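Local coordinates for protein DNA-entry nuclease (Competence-specific nuclease) (Streptococcus agalactiae ILRI112, PDB 4QGO) that probably cleaves DNA without sequence specificity as a beta-beta-alpha nuclease and acts as a virulence factor, at residues D58-P63 against R179-L184; Y104-D109 against Q138-N143; D183-A188 against M215-G220. The protein carries 1 engineered substitution. All coordinates share one frame; numbering follows the deposited sequence.

Contact 1 of 3, residues D58-P63 against R179-L184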
ATOM      1  N   ASP A  58       9.060 -12.224  -2.261  1.00  8.91           N
ATOM      2  CA  ASP A  58       8.571 -13.527  -2.714  1.00  8.92           C
ATOM      3  C   ASP A  58       9.623 -14.257  -3.564  1.00  8.29           C
ATOM      4  O   ASP A  58      10.754 -13.803  -3.677  1.00 11.10           O
ATOM      5  CB  ASP A  58       7.208 -13.410  -3.414  1.00  7.64           C
ATOM      6  CG  ASP A  58       7.249 -12.546  -4.665  1.00  7.27           C
ATOM      7  OD1 ASP A  58       8.325 -12.447  -5.295  1.00 10.06           O
ATOM      8  OD2 ASP A  58       6.186 -11.980  -5.011  1.00  8.94           O
ATOM      9  N   ASN A  59       9.251 -15.390  -4.152  1.00 12.97           N
ATOM     10  CA  ASN A  59      10.238 -16.200  -4.864  1.00 12.98           C
ATOM     11  C   ASN A  59      10.711 -15.568  -6.170  1.00 12.46           C
ATOM     12  O   ASN A  59      11.717 -15.983  -6.744  1.00 17.76           O
ATOM     13  CB  ASN A  59       9.717 -17.622  -5.095  1.00 18.45           C
ATOM     14  CG  ASN A  59       9.795 -18.481  -3.836  1.00 30.44           C
ATOM     15  OD1 ASN A  59      10.621 -18.241  -2.954  1.00 23.12           O
ATOM     16  ND2 ASN A  59       8.931 -19.487  -3.751  1.00 29.81           N
ATOM     17  N   GLN A  60       9.986 -14.555  -6.627  1.00 12.74           N
ATOM     18  CA  GLN A  60      10.393 -13.805  -7.803  1.00 12.62           C
ATOM     19  C   GLN A  60      11.099 -12.514  -7.410  1.00 11.26           C
ATOM     20  O   GLN A  60      11.297 -11.628  -8.239  1.00 12.87           O
ATOM     21  CB  GLN A  60       9.183 -13.532  -8.695  1.00 17.46           C
ATOM     22  CG  GLN A  60       8.574 -14.819  -9.272  1.00 22.27           C
ATOM     23  CD  GLN A  60       7.712 -15.603  -8.267  1.00 40.43           C
ATOM     24  OE1 GLN A  60       6.857 -15.039  -7.570  1.00 22.68           O
ATOM     25  NE2 GLN A  60       7.940 -16.911  -8.195  1.00 33.51           N
ATOM     26  N   GLN A  61      11.488 -12.435  -6.137  1.00 10.96           N
ATOM     27  CA  GLN A  61      12.241 -11.305  -5.585  1.00  9.96           C
ATOM     28  C   GLN A  61      11.451  -9.996  -5.597  1.00  7.23           C
ATOM     29  O   GLN A  61      12.039  -8.917  -5.634  1.00 10.88           O
ATOM     30  CB  GLN A  61      13.576 -11.083  -6.311  1.00 14.08           C
ATOM     31  CG  GLN A  61      14.271 -12.332  -6.821  1.00 36.92           C
ATOM     32  CD  GLN A  61      15.055 -13.034  -5.753  1.00 33.72           C
ATOM     33  OE1 GLN A  61      14.712 -12.972  -4.572  1.00 34.27           O
ATOM     34  NE2 GLN A  61      16.129 -13.708  -6.156  1.00 51.14           N
ATOM     35  N   ARG A  62      10.126 -10.104  -5.555  1.00  8.54           N
ATOM     36  CA  ARG A  62       9.256  -8.928  -5.512  1.00  6.46           C
ATOM     37  C   ARG A  62       8.882  -8.615  -4.071  1.00  9.83           C
ATOM     38  O   ARG A  62       8.689  -9.531  -3.275  1.00  8.67           O
ATOM     39  CB  ARG A  62       7.959  -9.190  -6.282  1.00  7.75           C
ATOM     40  CG  ARG A  62       8.163  -9.674  -7.711  1.00  6.97           C
ATOM     41  CD  ARG A  62       6.838  -9.996  -8.388  1.00  9.07           C
ATOM     42  NE  ARG A  62       6.050 -10.987  -7.666  1.00  6.84           N
ATOM     43  CZ  ARG A  62       4.944 -11.563  -8.125  1.00  9.88           C
ATOM     44  NH1 ARG A  62       4.464 -11.267  -9.330  1.00 11.18           N
ATOM     45  NH2 ARG A  62       4.322 -12.459  -7.379  1.00 10.10           N
ATOM     46  N   PRO A  63       8.750  -7.324  -3.730  1.00  6.12           N
ATOM     47  CA  PRO A  63       8.239  -6.987  -2.390  1.00  6.03           C
ATOM     48  C   PRO A  63       6.924  -7.686  -2.094  1.00  7.04           C
ATOM     49  O   PRO A  63       6.005  -7.707  -2.916  1.00  7.67           O
ATOM     50  CB  PRO A  63       8.047  -5.467  -2.463  1.00  8.14           C
ATOM     51  CG  PRO A  63       9.107  -5.036  -3.434  1.00  7.97           C
ATOM     52  CD  PRO A  63       9.137  -6.122  -4.487  1.00  7.68           C
ATOM     53  N   ARG A 179      -1.155 -10.149  -9.889  1.00  8.01           N
ATOM     54  CA  ARG A 179      -2.131 -10.954 -10.634  1.00 10.95           C
ATOM     55  C   ARG A 179      -1.682 -12.394 -10.765  1.00  9.00           C
ATOM     56  O   ARG A 179      -2.502 -13.300 -10.934  1.00 12.33           O
ATOM     57  CB  ARG A 179      -2.307 -10.430 -12.056  1.00  8.72           C
ATOM     58  CG  ARG A 179      -2.940  -9.055 -12.182  1.00 10.33           C
ATOM     59  CD  ARG A 179      -3.144  -8.703 -13.654  1.00 11.40           C
ATOM     60  NE  ARG A 179      -1.893  -8.791 -14.399  1.00 11.52           N
ATOM     61  CZ  ARG A 179      -1.809  -8.768 -15.725  1.00 15.26           C
ATOM     62  NH1 ARG A 179      -2.910  -8.664 -16.462  1.00 19.67           N
ATOM     63  NH2 ARG A 179      -0.626  -8.854 -16.316  1.00 15.45           N
ATOM     64  N   ASN A 180      -0.370 -12.579 -10.726  1.00 11.42           N
ATOM     65  CA  ASN A 180       0.252 -13.858 -11.024  1.00  9.25           C
ATOM     66  C   ASN A 180       1.667 -13.863 -10.470  1.00 15.06           C
ATOM     67  O   ASN A 180       2.112 -12.900  -9.839  1.00 13.96           O
ATOM     68  CB  ASN A 180       0.263 -14.087 -12.537  1.00 11.17           C
ATOM     69  CG  ASN A 180       0.947 -12.963 -13.290  1.00 12.25           C
ATOM     70  OD1 ASN A 180       2.063 -12.560 -12.954  1.00 13.18           O
ATOM     71  ND2 ASN A 180       0.267 -12.430 -14.302  1.00 13.25           N
ATOM     72  N   ASP A 181       2.397 -14.939 -10.719  1.00 14.01           N
ATOM     73  CA  ASP A 181       3.704 -15.083 -10.100  1.00 14.97           C
ATOM     74  C   ASP A 181       4.799 -14.254 -10.756  1.00 21.31           C
ATOM     75  O   ASP A 181       5.874 -14.108 -10.186  1.00 24.71           O
ATOM     76  CB  ASP A 181       4.125 -16.556 -10.043  1.00 15.76           C
ATOM     77  CG  ASP A 181       3.379 -17.334  -8.983  1.00 30.51           C
ATOM     78  OD1 ASP A 181       2.807 -16.704  -8.068  1.00 34.33           O
ATOM     79  OD2 ASP A 181       3.374 -18.582  -9.061  1.00 34.77           O
ATOM     80  N   THR A 182       4.532 -13.687 -11.930  1.00 17.52           N
ATOM     81  CA  THR A 182       5.599 -13.026 -12.684  1.00 16.46           C
ATOM     82  C   THR A 182       5.494 -11.504 -12.860  1.00 11.38           C
ATOM     83  O   THR A 182       6.504 -10.858 -13.134  1.00 13.82           O
ATOM     84  CB  THR A 182       5.791 -13.680 -14.062  1.00 21.25           C
ATOM     85  OG1 THR A 182       4.562 -13.632 -14.794  1.00 17.83           O
ATOM     86  CG2 THR A 182       6.210 -15.133 -13.890  1.00 25.76           C
ATOM     87  N   ASP A 183       4.294 -10.940 -12.720  1.00 12.68           N
ATOM     88  CA  ASP A 183       4.118  -9.491 -12.893  1.00  9.80           C
ATOM     89  C   ASP A 183       5.116  -8.706 -12.056  1.00 10.19           C
ATOM     90  O   ASP A 183       5.346  -9.010 -10.878  1.00  9.29           O
ATOM     91  CB  ASP A 183       2.734  -9.030 -12.442  1.00 10.58           C
ATOM     92  CG  ASP A 183       1.653  -9.263 -13.467  1.00  9.96           C
ATOM     93  OD1 ASP A 183       1.920  -9.751 -14.590  1.00 12.17           O
ATOM     94  OD2 ASP A 183       0.508  -8.924 -13.133  1.00  9.54           O
ATOM     95  N   LEU A 184       5.679  -7.663 -12.638  1.00  7.50           N
ATOM     96  CA  LEU A 184       6.627  -6.846 -11.894  1.00  6.34           C
ATOM     97  C   LEU A 184       5.935  -5.880 -10.935  1.00  8.05           C
ATOM     98  O   LEU A 184       6.500  -5.520  -9.910  1.00  7.50           O
ATOM     99  CB  LEU A 184       7.519  -6.079 -12.862  1.00  7.34           C
ATOM    100  CG  LEU A 184       8.420  -6.984 -13.691  1.00 11.08           C
ATOM    101  CD1 LEU A 184       9.201  -6.146 -14.680  1.00 12.11           C
ATOM    102  CD2 LEU A 184       9.347  -7.744 -12.773  1.00 10.65           C
TER
HETATM  103  O   HOH W   1       4.642 -15.701  -5.722  1.00 26.12           O

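Contact 2 of 3, residues Y104-D109 against Q138-N143. With SO4 (sulfate ion), chain D.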
ATOM      1  N   TYR A 104      -1.354  15.374 -11.685  1.00  7.82           N
ATOM      2  CA  TYR A 104      -0.159  14.837 -11.027  1.00  8.56           C
ATOM      3  C   TYR A 104       1.119  15.143 -11.792  1.00  9.55           C
ATOM      4  O   TYR A 104       2.200  15.234 -11.204  1.00 14.30           O
ATOM      5  CB  TYR A 104      -0.277  13.323 -10.802  1.00  7.60           C
ATOM      6  CG  TYR A 104      -1.419  12.957  -9.883  1.00  8.54           C
ATOM      7  CD1 TYR A 104      -1.301  13.105  -8.501  1.00  9.56           C
ATOM      8  CD2 TYR A 104      -2.614  12.459 -10.391  1.00  9.14           C
ATOM      9  CE1 TYR A 104      -2.344  12.775  -7.662  1.00  8.74           C
ATOM     10  CE2 TYR A 104      -3.666  12.132  -9.556  1.00 10.00           C
ATOM     11  CZ  TYR A 104      -3.523  12.287  -8.197  1.00  9.77           C
ATOM     12  OH  TYR A 104      -4.573  11.956  -7.368  1.00 13.49           O
ATOM     13  N   GLY A 105       1.004  15.273 -13.109  1.00  8.83           N
ATOM     14  CA  GLY A 105       2.146  15.609 -13.938  1.00 10.66           C
ATOM     15  C   GLY A 105       3.007  14.418 -14.314  1.00  9.57           C
ATOM     16  O   GLY A 105       3.580  14.380 -15.397  1.00 10.89           O
ATOM     17  N   HIS A 106       3.122  13.450 -13.406  1.00  9.28           N
ATOM     18  CA  HIS A 106       3.898  12.240 -13.670  1.00 11.09           C
ATOM     19  C   HIS A 106       3.050  11.037 -13.287  1.00  6.86           C
ATOM     20  O   HIS A 106       2.077  11.169 -12.546  1.00  8.68           O
ATOM     21  CB  HIS A 106       5.198  12.238 -12.883  1.00 10.54           C
ATOM     22  CG  HIS A 106       4.997  12.282 -11.404  1.00 10.18           C
ATOM     23  ND1 HIS A 106       4.851  13.461 -10.707  1.00 14.75           N
ATOM     24  CD2 HIS A 106       4.900  11.289 -10.488  1.00 11.14           C
ATOM     25  CE1 HIS A 106       4.678  13.192  -9.425  1.00 20.60           C
ATOM     26  NE2 HIS A 106       4.702  11.881  -9.267  1.00 14.84           N
ATOM     27  N   ALA A 107       3.425   9.864 -13.784  1.00  7.09           N
ATOM     28  CA  ALA A 107       2.577   8.678 -13.655  1.00  6.10           C
ATOM     29  C   ALA A 107       2.802   7.894 -12.367  1.00  6.19           C
ATOM     30  O   ALA A 107       1.834   7.449 -11.746  1.00  6.82           O
ATOM     31  CB  ALA A 107       2.766   7.764 -14.842  1.00  8.14           C
ATOM     32  N   VAL A 108       4.061   7.729 -11.967  1.00  4.94           N
ATOM     33  CA  VAL A 108       4.389   6.823 -10.859  1.00  4.92           C
ATOM     34  C   VAL A 108       5.309   7.430  -9.806  1.00  8.55           C
ATOM     35  O   VAL A 108       6.083   8.343 -10.096  1.00  6.63           O
ATOM     36  CB  VAL A 108       4.997   5.494 -11.354  1.00  6.33           C
ATOM     37  CG1 VAL A 108       3.968   4.697 -12.148  1.00  6.86           C
ATOM     38  CG2 VAL A 108       6.268   5.734 -12.180  1.00  6.41           C
ATOM     39  N   ASP A 109       5.182   6.900  -8.587  1.00  5.81           N
ATOM     40  CA  ASP A 109       5.988   7.285  -7.434  1.00  6.35           C
ATOM     41  C   ASP A 109       6.622   6.027  -6.863  1.00  5.70           C
ATOM     42  O   ASP A 109       6.102   4.925  -7.030  1.00  5.37           O
ATOM     43  CB  ASP A 109       5.108   7.864  -6.316  1.00  8.24           C
ATOM     44  CG  ASP A 109       4.507   9.209  -6.658  1.00 10.53           C
ATOM     45  OD1 ASP A 109       5.036   9.909  -7.540  1.00 12.17           O
ATOM     46  OD2 ASP A 109       3.513   9.583  -5.999  1.00 12.08           O
ATOM     47  N   GLN A 138       4.252   2.580  -7.850  1.00  5.83           N
ATOM     48  CA  GLN A 138       2.884   2.872  -7.448  1.00  4.56           C
ATOM     49  C   GLN A 138       2.378   4.102  -8.183  1.00  4.85           C
ATOM     50  O   GLN A 138       3.109   5.099  -8.340  1.00  7.19           O
ATOM     51  CB  GLN A 138       2.802   3.094  -5.934  1.00  5.85           C
ATOM     52  CG  GLN A 138       1.361   3.152  -5.416  1.00  5.06           C
ATOM     53  CD  GLN A 138       1.294   3.175  -3.905  1.00  5.22           C
ATOM     54  OE1 GLN A 138       2.186   3.717  -3.245  1.00  5.52           O
ATOM     55  NE2 GLN A 138       0.242   2.586  -3.344  1.00  4.78           N
ATOM     56  N   THR A 139       1.132   4.049  -8.636  1.00  5.07           N
ATOM     57  CA  THR A 139       0.604   5.219  -9.336  1.00  4.67           C
ATOM     58  C   THR A 139       0.644   6.454  -8.420  1.00  6.70           C
ATOM     59  O   THR A 139       0.486   6.345  -7.194  1.00  6.02           O
ATOM     60  CB  THR A 139      -0.816   5.012  -9.887  1.00  4.92           C
ATOM     61  OG1 THR A 139      -1.748   4.927  -8.793  1.00  5.08           O
ATOM     62  CG2 THR A 139      -0.874   3.754 -10.745  1.00  4.30           C
ATOM     63  N   ALA A 140       0.871   7.622  -9.015  1.00  4.65           N
ATOM     64  CA  ALA A 140       0.881   8.853  -8.244  1.00  5.35           C
ATOM     65  C   ALA A 140      -0.435   9.031  -7.502  1.00  5.30           C
ATOM     66  O   ALA A 140      -0.435   9.411  -6.333  1.00  7.16           O
ATOM     67  CB  ALA A 140       1.147  10.052  -9.148  1.00  6.55           C
ATOM     68  N   HIS A 141      -1.555   8.750  -8.174  1.00  5.98           N
ATOM     69  CA  HIS A 141      -2.848   8.874  -7.525  1.00  5.42           C
ATOM     70  C   HIS A 141      -2.982   7.973  -6.303  1.00  6.02           C
ATOM     71  O   HIS A 141      -3.399   8.420  -5.235  1.00  8.47           O
ATOM     72  CB  HIS A 141      -3.981   8.534  -8.476  1.00  7.23           C
ATOM     73  CG  HIS A 141      -5.290   8.398  -7.778  1.00  8.29           C
ATOM     74  ND1 HIS A 141      -5.996   9.483  -7.306  1.00 13.02           N
ATOM     75  CD2 HIS A 141      -5.989   7.300  -7.408  1.00 10.24           C
ATOM     76  CE1 HIS A 141      -7.097   9.057  -6.707  1.00 14.02           C
ATOM     77  NE2 HIS A 141      -7.119   7.737  -6.762  1.00 12.71           N
ATOM     78  N   SER A 142      -2.660   6.695  -6.472  1.00  5.05           N
ATOM     79  CA  SER A 142      -2.895   5.761  -5.378  1.00  6.09           C
ATOM     80  C   SER A 142      -1.883   5.922  -4.239  1.00  6.86           C
ATOM     81  O   SER A 142      -2.189   5.610  -3.089  1.00  8.81           O
ATOM     82  CB  SER A 142      -3.003   4.316  -5.882  1.00  5.67           C
ATOM     83  OG  SER A 142      -1.740   3.781  -6.264  1.00  6.55           O
ATOM     84  N   ASN A 143      -0.696   6.439  -4.543  1.00  7.56           N
ATOM     85  CA  ASN A 143       0.267   6.788  -3.515  1.00  6.43           C
ATOM     86  C   ASN A 143      -0.152   8.030  -2.729  1.00  7.76           C
ATOM     87  O   ASN A 143      -0.178   8.022  -1.497  1.00  8.12           O
ATOM     88  CB  ASN A 143       1.646   7.017  -4.154  1.00  6.60           C
ATOM     89  CG  ASN A 143       2.707   7.358  -3.132  1.00  9.22           C
ATOM     90  OD1 ASN A 143       3.182   6.482  -2.411  1.00 18.52           O
ATOM     91  ND2 ASN A 143       3.109   8.617  -3.080  1.00 14.51           N
TER
HETATM   92  S   SO4 D 302      -4.872  14.415  -4.995  0.60 19.44           S
HETATM   93  O1  SO4 D 302      -4.417  13.030  -4.980  0.60 13.49           O
HETATM   94  O2  SO4 D 302      -5.191  14.858  -3.641  0.60 25.87           O
HETATM   95  O3  SO4 D 302      -3.816  15.261  -5.548  0.60 23.86           O
HETATM   96  O4  SO4 D 302      -6.053  14.534  -5.850  0.60 18.33           O

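Contact 3 of 3, residues D183-A188 against M215-G220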
ATOM      1  N   ASP A 183       4.294 -10.940 -12.720  1.00 12.68           N
ATOM      2  CA  ASP A 183       4.118  -9.491 -12.893  1.00  9.80           C
ATOM      3  C   ASP A 183       5.116  -8.706 -12.056  1.00 10.19           C
ATOM      4  O   ASP A 183       5.346  -9.010 -10.878  1.00  9.29           O
ATOM      5  CB  ASP A 183       2.734  -9.030 -12.442  1.00 10.58           C
ATOM      6  CG  ASP A 183       1.653  -9.263 -13.467  1.00  9.96           C
ATOM      7  OD1 ASP A 183       1.920  -9.751 -14.590  1.00 12.17           O
ATOM      8  OD2 ASP A 183       0.508  -8.924 -13.133  1.00  9.54           O
ATOM      9  N   LEU A 184       5.679  -7.663 -12.638  1.00  7.50           N
ATOM     10  CA  LEU A 184       6.627  -6.846 -11.894  1.00  6.34           C
ATOM     11  C   LEU A 184       5.935  -5.880 -10.935  1.00  8.05           C
ATOM     12  O   LEU A 184       6.500  -5.520  -9.910  1.00  7.50           O
ATOM     13  CB  LEU A 184       7.519  -6.079 -12.862  1.00  7.34           C
ATOM     14  CG  LEU A 184       8.420  -6.984 -13.691  1.00 11.08           C
ATOM     15  CD1 LEU A 184       9.201  -6.146 -14.680  1.00 12.11           C
ATOM     16  CD2 LEU A 184       9.347  -7.744 -12.773  1.00 10.65           C
ATOM     17  N   VAL A 185       4.726  -5.449 -11.281  1.00  6.66           N
ATOM     18  CA  VAL A 185       4.047  -4.376 -10.552  1.00  6.69           C
ATOM     19  C   VAL A 185       2.756  -4.924  -9.951  1.00  7.39           C
ATOM     20  O   VAL A 185       2.004  -5.623 -10.621  1.00  6.81           O
ATOM     21  CB  VAL A 185       3.703  -3.202 -11.507  1.00  5.27           C
ATOM     22  CG1 VAL A 185       2.995  -2.072 -10.761  1.00  7.88           C
ATOM     23  CG2 VAL A 185       4.954  -2.695 -12.200  1.00  6.96           C
ATOM     24  N   PRO A 186       2.483  -4.605  -8.675  1.00  6.09           N
ATOM     25  CA  PRO A 186       1.235  -5.072  -8.069  1.00  5.17           C
ATOM     26  C   PRO A 186       0.042  -4.311  -8.641  1.00  5.75           C
ATOM     27  O   PRO A 186       0.179  -3.136  -8.968  1.00  7.17           O
ATOM     28  CB  PRO A 186       1.424  -4.730  -6.584  1.00  6.76           C
ATOM     29  CG  PRO A 186       2.328  -3.552  -6.584  1.00  6.58           C
ATOM     30  CD  PRO A 186       3.282  -3.777  -7.749  1.00  5.58           C
ATOM     31  N   PHE A 187      -1.111  -4.964  -8.754  1.00  6.17           N
ATOM     32  CA  PHE A 187      -2.294  -4.268  -9.254  1.00  5.87           C
ATOM     33  C   PHE A 187      -3.054  -3.552  -8.140  1.00  6.97           C
ATOM     34  O   PHE A 187      -3.956  -2.755  -8.414  1.00  5.66           O
ATOM     35  CB  PHE A 187      -3.235  -5.216 -10.032  1.00  8.11           C
ATOM     36  CG  PHE A 187      -3.945  -6.224  -9.158  1.00  6.38           C
ATOM     37  CD1 PHE A 187      -5.181  -5.928  -8.588  1.00  5.84           C
ATOM     38  CD2 PHE A 187      -3.372  -7.466  -8.902  1.00  6.43           C
ATOM     39  CE1 PHE A 187      -5.832  -6.852  -7.763  1.00  6.70           C
ATOM     40  CE2 PHE A 187      -4.011  -8.392  -8.094  1.00  7.48           C
ATOM     41  CZ  PHE A 187      -5.248  -8.091  -7.529  1.00  7.75           C
ATOM     42  N   ALA A 188      -2.703  -3.844  -6.885  1.00  5.10           N
ATOM     43  CA  ALA A 188      -3.332  -3.185  -5.751  1.00  5.41           C
ATOM     44  C   ALA A 188      -2.454  -3.320  -4.536  1.00  4.81           C
ATOM     45  O   ALA A 188      -1.564  -4.167  -4.493  1.00  6.82           O
ATOM     46  CB  ALA A 188      -4.705  -3.801  -5.460  1.00  5.51           C
ATOM     47  N   MET A 215      -2.070   0.676 -17.230  1.00  9.48           N
ATOM     48  CA  MET A 215      -0.761   0.073 -17.046  1.00  9.47           C
ATOM     49  C   MET A 215      -0.799  -1.425 -17.308  1.00  9.88           C
ATOM     50  O   MET A 215      -1.751  -2.098 -16.930  1.00 11.71           O
ATOM     51  CB  MET A 215      -0.257   0.310 -15.622  1.00 10.38           C
ATOM     52  CG  MET A 215       1.146  -0.251 -15.398  1.00 10.94           C
ATOM     53  SD  MET A 215       1.714  -0.135 -13.694  1.00 14.25           S
ATOM     54  CE  MET A 215       2.161   1.589 -13.574  1.00 11.59           C
ATOM     55  N   ASP A 216       0.240  -1.936 -17.962  1.00  9.07           N
ATOM     56  CA  ASP A 216       0.460  -3.373 -18.077  1.00 10.59           C
ATOM     57  C   ASP A 216       1.267  -3.770 -16.847  1.00  9.12           C
ATOM     58  O   ASP A 216       2.438  -3.400 -16.725  1.00  9.07           O
ATOM     59  CB  ASP A 216       1.260  -3.668 -19.350  1.00  9.53           C
ATOM     60  CG  ASP A 216       1.446  -5.158 -19.600  1.00 21.53           C
ATOM     61  OD1 ASP A 216       1.220  -5.961 -18.672  1.00 15.21           O
ATOM     62  OD2 ASP A 216       1.832  -5.531 -20.731  1.00 25.00           O
ATOM     63  N   TYR A 217       0.639  -4.499 -15.923  1.00  7.41           N
ATOM     64  CA  TYR A 217       1.299  -4.836 -14.661  1.00  7.53           C
ATOM     65  C   TYR A 217       2.431  -5.831 -14.847  1.00  9.33           C
ATOM     66  O   TYR A 217       3.287  -5.976 -13.971  1.00  9.18           O
ATOM     67  CB  TYR A 217       0.298  -5.347 -13.619  1.00  8.26           C
ATOM     68  CG  TYR A 217      -0.727  -4.303 -13.233  1.00  7.22           C
ATOM     69  CD1 TYR A 217      -0.352  -3.159 -12.537  1.00  6.51           C
ATOM     70  CD2 TYR A 217      -2.064  -4.460 -13.573  1.00  9.88           C
ATOM     71  CE1 TYR A 217      -1.280  -2.195 -12.201  1.00  6.35           C
ATOM     72  CE2 TYR A 217      -3.006  -3.502 -13.239  1.00  9.47           C
ATOM     73  CZ  TYR A 217      -2.604  -2.367 -12.566  1.00  9.04           C
ATOM     74  OH  TYR A 217      -3.556  -1.426 -12.238  1.00 10.04           O
ATOM     75  N   ALA A 218       2.449  -6.522 -15.986  1.00  9.34           N
ATOM     76  CA  ALA A 218       3.553  -7.426 -16.256  1.00  7.97           C
ATOM     77  C   ALA A 218       4.878  -6.669 -16.318  1.00  7.50           C
ATOM     78  O   ALA A 218       5.873  -7.107 -15.745  1.00  8.92           O
ATOM     79  CB  ALA A 218       3.315  -8.204 -17.559  1.00 11.58           C
ATOM     80  N   THR A 219       4.881  -5.527 -17.012  1.00  8.86           N
ATOM     81  CA  THR A 219       6.106  -4.778 -17.296  1.00  7.97           C
ATOM     82  C   THR A 219       6.188  -3.413 -16.614  1.00  7.41           C
ATOM     83  O   THR A 219       7.272  -2.857 -16.445  1.00  9.46           O
ATOM     84  CB  THR A 219       6.221  -4.510 -18.806  1.00  9.38           C
ATOM     85  OG1 THR A 219       5.030  -3.837 -19.232  1.00 10.27           O
ATOM     86  CG2 THR A 219       6.338  -5.812 -19.572  1.00 14.30           C
ATOM     87  N   GLY A 220       5.036  -2.875 -16.233  1.00  9.04           N
ATOM     88  CA  GLY A 220       4.964  -1.504 -15.771  1.00  8.48           C
ATOM     89  C   GLY A 220       4.805  -0.486 -16.893  1.00  8.35           C
ATOM     90  O   GLY A 220       4.791   0.708 -16.620  1.00  9.52           O
TER

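Contact 1 of 3, residues D58-P63 against R179-L184
Arg62 pushes its guanidinium into a ring of backbone carbonyls, and a single nitrogen, NH1, serves two of them: NH1 donates to Asn180 O at 2.9 Å and to Asp183 O at 2.9 Å. Both bonds are fairly straight, 163° and 162°, and lie near the guanidinium plane, while a third carbonyl, Asp181 O, sits over one face of the group toward its rim. The loop 179-184 is curled to present these oxygens by Asn180, whose OD1 accepts from Thr182 N (an Asx turn) and from Asp183 N (an Asx motif). On its other side the guanidinium is gripped side-on by Asp58; the bend at chi3 (-57°) places Arg62 NE 2.8 Å from Asp58 OD2, on the syn lone pair. Asp58 OD1 meanwhile takes Gln60 N and Arg62 N from opposite faces of its plane, bracing the type I beta turn from Asp58 to Gln61. A water bridges Gln60 OE1 and Asp181 OD1. Tyr178 adds a cation-pi contact to Arg62 and a hydrogen bond to Pro63 O. The contact thus joins the connection between strands 52-54 and 66-70 to the one between strands 170-177 and 188-195, all four in the seven-stranded antiparallel sheet.

Contact 2 of 3, residues Y104-D109 against Q138-N143
Tyr104 turns its CG anti to the carbonyl carbon (chi1 -63°) and His141 its CG anti to the backbone N (chi1 169°), and the phenol and imidazole so directed meet rim to rim, His141 ND1 donating to Tyr104 OH at 2.9 Å. The acceptor lies close to the imidazole plane, and the two ring planes stand 74° apart. The phenol ring lies over the start of helix 140-144, with His141 N above its centre, and Tyr104 CB touches Ala140 CB at 3.9 Å. Strands 108-112 and 135-139 pair antiparallel through Asp109 N to Gln138 O, 2.8 Å, and the reciprocal bond; Ala140 N then reaches back to Ala107 O. Thr139, the N-cap, accepts Ser142 N on OG1, starting the helix directly after the strand in a beta-beta-alpha arrangement consistent with the His-Me finger clan. Asp109 is held from two directions: His106 NE2, of its own loop, meets the syn lone pair of Asp109 OD1 at 2.6 Å, while Asn143 ND2 of the helix, its side chain crossing at about a right angle, bonds weakly to Asp109 OD2, as Gln144 also does more firmly. Tyr104 OH donates a hydrogen bond to sulfate O1 at 2.6 Å, and His103 binds the same ion. The bond from His141 would be expected to make the phenol a better donor, suggesting a spot that can receive a tetrahedral anion, although this sulfate probably came from the crystallisation liquor.

Contact 3 of 3, residues D183-A188 against M215-G220
Tyr217, in the turn of the beta hairpin of strands 213-215 and 222-224, lays one face of its ring against Phe187 of the loop before strand 188-195, whose CB stands 3.8 Å from the ring centroid and 16° off the normal, a CH-pi contact. Met215 O lies over the opposite face, toward the rim, and Val185 CG1 comes in at the ring edge, 3.9 Å from Tyr217 CD1. Val185 crosses both Tyr217 and Met215 at about a right angle. With CG1 anti to the backbone N (chi1 -180°), it directs that methyl to Met215 SD at 3.7 Å and the other, CG2, to Gly220 CA. The carboxylate of Asp183, salt-bridged to Arg179, crosses the tyrosine obliquely, its plane 39° from the ring, with OD2 against Tyr217 CB and OD1 3.3 Å from Ala218 CA. Tyr217 OH bonds to Asn208 O, and Phe187 and Ala188 face Leu177 in a classic beta bulge. Two backbone bonds tie the segments: Val185 N to Tyr217 O, 3.1 Å, and Leu184 N to Ala218 O, 3.2 Å. An Asx turn, Ala218 N to Asp216 OD1, helps shape the hairpin turn, which is closed by Gly220 N donating to Asp216 O at 2.7 Å.

Overall arrangement
Contacts 1 and 3 share Asp183 and Leu184, with centres about 10 Å apart: the loop between strands 170-177 and 188-195 meets the 58-63 loop on one flank and the 213-224 hairpin on another. Arg179 of contact 1 also packs on Phe187 and Tyr217 of contact 3. Contact 2 falls, in sequence, between the two halves of contact 1 and closes before contact 3 begins. Its centre lies about 14 Å from that of contact 3, which it touches through Val108 and Met215, and about 21 Å from that of contact 1. Contact 3 thus links the loop end of the seven-stranded sheet to the beta-beta-alpha unit of contact 2, which probably carries the nuclease chemistry.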